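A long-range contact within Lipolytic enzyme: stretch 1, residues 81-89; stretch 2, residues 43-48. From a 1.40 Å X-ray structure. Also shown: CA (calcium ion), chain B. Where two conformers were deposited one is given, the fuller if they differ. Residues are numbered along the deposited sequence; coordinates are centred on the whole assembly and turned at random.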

ATOM      1  N   THR A  81      10.936  16.732  -6.113  1.00 15.75           N
ATOM      2  CA  THR A  81      10.239  16.037  -7.184  1.00 16.21           C
ATOM      3  C   THR A  81       8.798  16.511  -7.333  1.00 16.41           C
ATOM      4  O   THR A  81       8.329  16.764  -8.443  1.00 17.08           O
ATOM      5  CB  THR A  81      10.253  14.520  -6.946  1.00 15.86           C
ATOM      6  OG1 THR A  81      11.604  14.040  -7.013  1.00 17.67           O
ATOM      7  CG2 THR A  81       9.409  13.784  -7.980  1.00 17.27           C
ATOM      8  N   HIS A  82       8.099  16.669  -6.213  1.00 15.97           N
ATOM      9  CA  HIS A  82       6.650  16.913  -6.252  1.00 16.23           C
ATOM     10  C   HIS A  82       6.244  18.357  -5.999  1.00 16.62           C
ATOM     11  O   HIS A  82       5.115  18.735  -6.306  1.00 17.50           O
ATOM     12  CB  HIS A  82       5.943  15.970  -5.280  1.00 16.34           C
ATOM     13  CG  HIS A  82       6.147  14.531  -5.617  1.00 15.75           C
ATOM     14  ND1 HIS A  82       5.588  13.948  -6.734  1.00 16.93           N
ATOM     15  CD2 HIS A  82       6.890  13.572  -5.019  1.00 15.76           C
ATOM     16  CE1 HIS A  82       5.961  12.683  -6.794  1.00 16.99           C
ATOM     17  NE2 HIS A  82       6.758  12.430  -5.770  1.00 16.73           N
ATOM     18  N   ASN A  83       7.159  19.146  -5.444  1.00 16.51           N
ATOM     19  CA  ASN A  83       6.949  20.577  -5.205  1.00 16.75           C
ATOM     20  C   ASN A  83       5.565  20.909  -4.635  1.00 15.94           C
ATOM     21  O   ASN A  83       4.824  21.715  -5.178  1.00 16.79           O
ATOM     22  CB  ASN A  83       7.234  21.388  -6.482  1.00 17.95           C
ATOM     23  CG  ASN A  83       7.386  22.867  -6.212  1.00 19.32           C
ATOM     24  OD1 ASN A  83       7.860  23.279  -5.153  1.00 21.20           O
ATOM     25  ND2 ASN A  83       6.977  23.678  -7.179  1.00 23.06           N
ATOM     26  N   PRO A  84       5.222  20.305  -3.497  1.00 14.50           N
ATOM     27  CA  PRO A  84       3.908  20.550  -2.935  1.00 14.00           C
ATOM     28  C   PRO A  84       3.757  21.961  -2.371  1.00 14.59           C
ATOM     29  O   PRO A  84       4.733  22.562  -1.932  1.00 15.10           O
ATOM     30  CB  PRO A  84       3.843  19.548  -1.785  1.00 13.28           C
ATOM     31  CG  PRO A  84       5.259  19.359  -1.393  1.00 13.68           C
ATOM     32  CD  PRO A  84       6.025  19.408  -2.652  1.00 13.82           C
ATOM     33  N   ASP A  85       2.529  22.448  -2.357  1.00 13.59           N
ATOM     34  CA  ASP A  85       2.191  23.702  -1.674  1.00 13.83           C
ATOM     35  C   ASP A  85       2.048  23.491  -0.167  1.00 13.61           C
ATOM     36  O   ASP A  85       2.345  24.376   0.635  1.00 13.72           O
ATOM     37  CB  ASP A  85       0.894  24.267  -2.250  1.00 14.21           C
ATOM     38  CG  ASP A  85       0.989  24.521  -3.731  1.00 16.08           C
ATOM     39  OD1 ASP A  85       1.891  25.285  -4.126  1.00 19.83           O
ATOM     40  OD2 ASP A  85       0.187  23.952  -4.494  1.00 18.02           O
ATOM     41  N   VAL A  86       1.611  22.292   0.216  1.00 12.46           N
ATOM     42  CA  VAL A  86       1.273  21.950   1.583  1.00 12.08           C
ATOM     43  C   VAL A  86       1.789  20.536   1.842  1.00 11.31           C
ATOM     44  O   VAL A  86       1.719  19.668   0.958  1.00 11.14           O
ATOM     45  CB  VAL A  86      -0.264  21.958   1.787  1.00 11.85           C
ATOM     46  CG1 VAL A  86      -0.659  21.556   3.196  1.00 13.52           C
ATOM     47  CG2 VAL A  86      -0.858  23.338   1.465  1.00 13.50           C
ATOM     48  N   VAL A  87       2.308  20.315   3.047  1.00 11.09           N
ATOM     49  CA  VAL A  87       2.701  18.999   3.514  1.00 10.55           C
ATOM     50  C   VAL A  87       1.864  18.656   4.736  1.00 10.38           C
ATOM     51  O   VAL A  87       1.735  19.474   5.646  1.00 11.16           O
ATOM     52  CB  VAL A  87       4.211  18.952   3.865  1.00 10.30           C
ATOM     53  CG1 VAL A  87       4.581  17.641   4.563  1.00 11.04           C
ATOM     54  CG2 VAL A  87       5.023  19.168   2.616  1.00 12.27           C
ATOM     55  N   PHE A  88       1.303  17.447   4.748  1.00 10.20           N
ATOM     56  CA  PHE A  88       0.605  16.892   5.886  1.00  9.91           C
ATOM     57  C   PHE A  88       1.543  15.860   6.496  1.00  9.50           C
ATOM     58  O   PHE A  88       1.668  14.749   5.971  1.00 10.38           O
ATOM     59  CB  PHE A  88      -0.689  16.175   5.474  1.00  9.50           C
ATOM     60  CG  PHE A  88      -1.830  17.059   5.035  1.00 10.55           C
ATOM     61  CD1 PHE A  88      -1.870  18.423   5.258  1.00 10.85           C
ATOM     62  CD2 PHE A  88      -2.920  16.462   4.415  1.00 11.17           C
ATOM     63  CE1 PHE A  88      -2.986  19.172   4.858  1.00 11.18           C
ATOM     64  CE2 PHE A  88      -4.027  17.211   4.015  1.00 12.28           C
ATOM     65  CZ  PHE A  88      -4.051  18.555   4.250  1.00 11.59           C
ATOM     66  N   LEU A  89       2.205  16.211   7.594  1.00  9.47           N
ATOM     67  CA  LEU A  89       3.213  15.339   8.201  1.00  9.36           C
ATOM     68  C   LEU A  89       2.634  14.627   9.423  1.00  9.27           C
ATOM     69  O   LEU A  89       2.113  15.256  10.339  1.00 10.35           O
ATOM     70  CB  LEU A  89       4.441  16.176   8.585  1.00  9.36           C
ATOM     71  CG  LEU A  89       5.604  15.408   9.210  1.00  9.41           C
ATOM     72  CD1 LEU A  89       6.197  14.422   8.214  1.00 10.16           C
ATOM     73  CD2 LEU A  89       6.669  16.354   9.717  1.00 10.91           C
TER
HETATM   74 CA    CA B1235      -2.311  13.445  -7.561  1.00 13.53          CA
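Stretch 2 (43-48) DFVGSQ

Stretch 2 packs its loop against the end of a helix in stretch 1 in a small contact centred on the imidazole of His82, with two apolar contacts, Val45 on Pro84 and Phe44 on Phe88, at its fringe and no clear direct hydrogen bond between the two segments. Together the stretches bury 256 Å², and His82 supplies the largest share.

Stretch 1 leaves its helix after His82; Asn83 has positive phi (43/57), and the chain passes through Pro84 and Asp85 into the strand 86-89. Stretch 2 arrives as the end of a strand, Asp43-Phe44, and continues as an irregular segment through Val45, Gly46 and Ser47. The backbones come nearest at His82 and Val45, whose CA atoms are 6.3 Å apart. Partners follow in reverse order: Phe44 meets Phe88, Val45 meets Pro84 and His82, and Ser47 meets His82.

Val45 is extended (-124/154) and points its CA-to-CB bond toward stretch 1. Its methyl CG2 lies 3.9 Å from CB of His82 and 4.0 Å from CB of Pro84, touching residues before and after the turn at Asn83. The next residue, Gly46, has phi/psi of 149/162, where a CB would be jammed against the carbonyl oxygen of Val45; the backbone conformation alone therefore calls for glycine. Its bare CA sits over one face of the His82 ring, 3.6 Å from the ring centroid and 13° off the normal, a CH-pi contact.

The CA-to-CB bond of His82 points toward stretch 2, and chi1 is m (-61°); the side chain carries its ring along Val45 and Gly46 to Ser47. NE2 of His82 is 3.5 Å from C of Gly46 and 3.0 Å from OG of Ser47, which lies at the ring edge, near its plane. Water 1 joins the same two polar atoms, hydrogen-bonded to NE2 of His82 at 2.7 Å and to OG of Ser47 at 2.8 Å. The backbone N of Ser47, although 3.3 Å from NE2 of His82, is too poorly angled to bond to it.

A second, looser contact links the two strands through their aromatic residues. Phe44 directs its CA-to-CB bond away from stretch 1, yet the end of its side chain comes nearer, and its CE1 lies 4.4 Å from CE2 of Phe88. That Phe88 atom meets the edge of the Phe44 ring, so the rings are not stacked face to face. At the start of stretch 2, a calcium ion binds OD1 of Asp43 at 2.4 Å and O of Phe44 at 2.3 Å, tying the strand end to the metal beside the contact.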

ATOM      1  N   ASP A  43      -4.775  18.351  -5.446  1.00 12.95           N
ATOM      2  CA  ASP A  43      -3.913  17.352  -6.058  1.00 12.46           C
ATOM      3  C   ASP A  43      -3.038  16.772  -4.940  1.00 12.16           C
ATOM      4  O   ASP A  43      -2.119  17.422  -4.451  1.00 12.35           O
ATOM      5  CB  ASP A  43      -3.056  18.005  -7.146  1.00 13.19           C
ATOM      6  CG  ASP A  43      -2.215  17.023  -7.927  1.00 14.03           C
ATOM      7  OD1 ASP A  43      -2.353  15.787  -7.741  1.00 14.25           O
ATOM      8  OD2 ASP A  43      -1.387  17.503  -8.739  1.00 18.42           O
ATOM      9  N   PHE A  44      -3.356  15.557  -4.502  1.00 11.38           N
ATOM     10  CA  PHE A  44      -2.457  14.839  -3.614  1.00 10.98           C
ATOM     11  C   PHE A  44      -1.247  14.435  -4.429  1.00 11.07           C
ATOM     12  O   PHE A  44      -1.385  13.905  -5.532  1.00 11.37           O
ATOM     13  CB  PHE A  44      -3.118  13.601  -3.008  1.00 10.35           C
ATOM     14  CG  PHE A  44      -4.033  13.869  -1.830  1.00 10.35           C
ATOM     15  CD1 PHE A  44      -3.688  14.766  -0.826  1.00 12.44           C
ATOM     16  CD2 PHE A  44      -5.209  13.140  -1.673  1.00 11.10           C
ATOM     17  CE1 PHE A  44      -4.526  14.957   0.258  1.00 12.60           C
ATOM     18  CE2 PHE A  44      -6.031  13.320  -0.573  1.00 11.10           C
ATOM     19  CZ  PHE A  44      -5.698  14.235   0.389  1.00 12.27           C
ATOM     20  N   VAL A  45      -0.052  14.687  -3.909  1.00 10.87           N
ATOM     21  CA  VAL A  45       1.168  14.352  -4.599  1.00 11.59           C
ATOM     22  C   VAL A  45       2.089  13.455  -3.778  1.00 10.94           C
ATOM     23  O   VAL A  45       2.081  13.474  -2.548  1.00 11.26           O
ATOM     24  CB  VAL A  45       1.917  15.642  -5.067  1.00 11.44           C
ATOM     25  CG1 VAL A  45       1.047  16.470  -6.019  1.00 13.66           C
ATOM     26  CG2 VAL A  45       2.384  16.493  -3.882  1.00 12.13           C
ATOM     27  N   GLY A  46       2.906  12.696  -4.486  1.00 11.21           N
ATOM     28  CA  GLY A  46       3.817  11.731  -3.880  1.00 11.28           C
ATOM     29  C   GLY A  46       4.017  10.560  -4.819  1.00 11.72           C
ATOM     30  O   GLY A  46       3.232  10.377  -5.756  1.00 12.71           O
ATOM     31  N   SER A  47       5.069   9.776  -4.625  0.50 12.00           N
ATOM     32  CA  SER A  47       5.330   8.692  -5.566  0.50 11.63           C
ATOM     33  C   SER A  47       4.590   7.402  -5.229  0.50 10.61           C
ATOM     34  O   SER A  47       4.354   6.579  -6.123  0.50 10.88           O
ATOM     35  CB  SER A  47       6.827   8.441  -5.760  0.50 11.95           C
ATOM     36  OG  SER A  47       7.432   9.585  -6.341  0.50 13.39           O
ATOM     37  N   GLN A  48       4.180   7.221  -3.968  1.00  9.25           N
ATOM     38  CA  GLN A  48       3.388   6.035  -3.611  1.00  9.40           C
ATOM     39  C   GLN A  48       2.017   6.173  -4.246  1.00  9.18           C
ATOM     40  O   GLN A  48       1.584   7.283  -4.540  1.00  9.64           O
ATOM     41  CB  GLN A  48       3.184   5.941  -2.107  1.00  9.38           C
ATOM     42  CG  GLN A  48       4.462   5.904  -1.270  1.00  9.77           C
ATOM     43  CD  GLN A  48       5.067   4.547  -1.203  1.00 10.14           C
ATOM     44  OE1 GLN A  48       5.635   4.058  -2.189  1.00 12.05           O
ATOM     45  NE2 GLN A  48       4.947   3.910  -0.047  1.00 11.07           N
TER
HETATM   46  O   HOH W   1       8.768  11.156  -4.451  1.00 27.09           O
HETATM   47  O   HOH W   2      -3.444  12.917  -9.514  1.00 18.55           O
HETATM   48  O   HOH W   3      -0.238  13.720  -8.734  1.00 18.71           O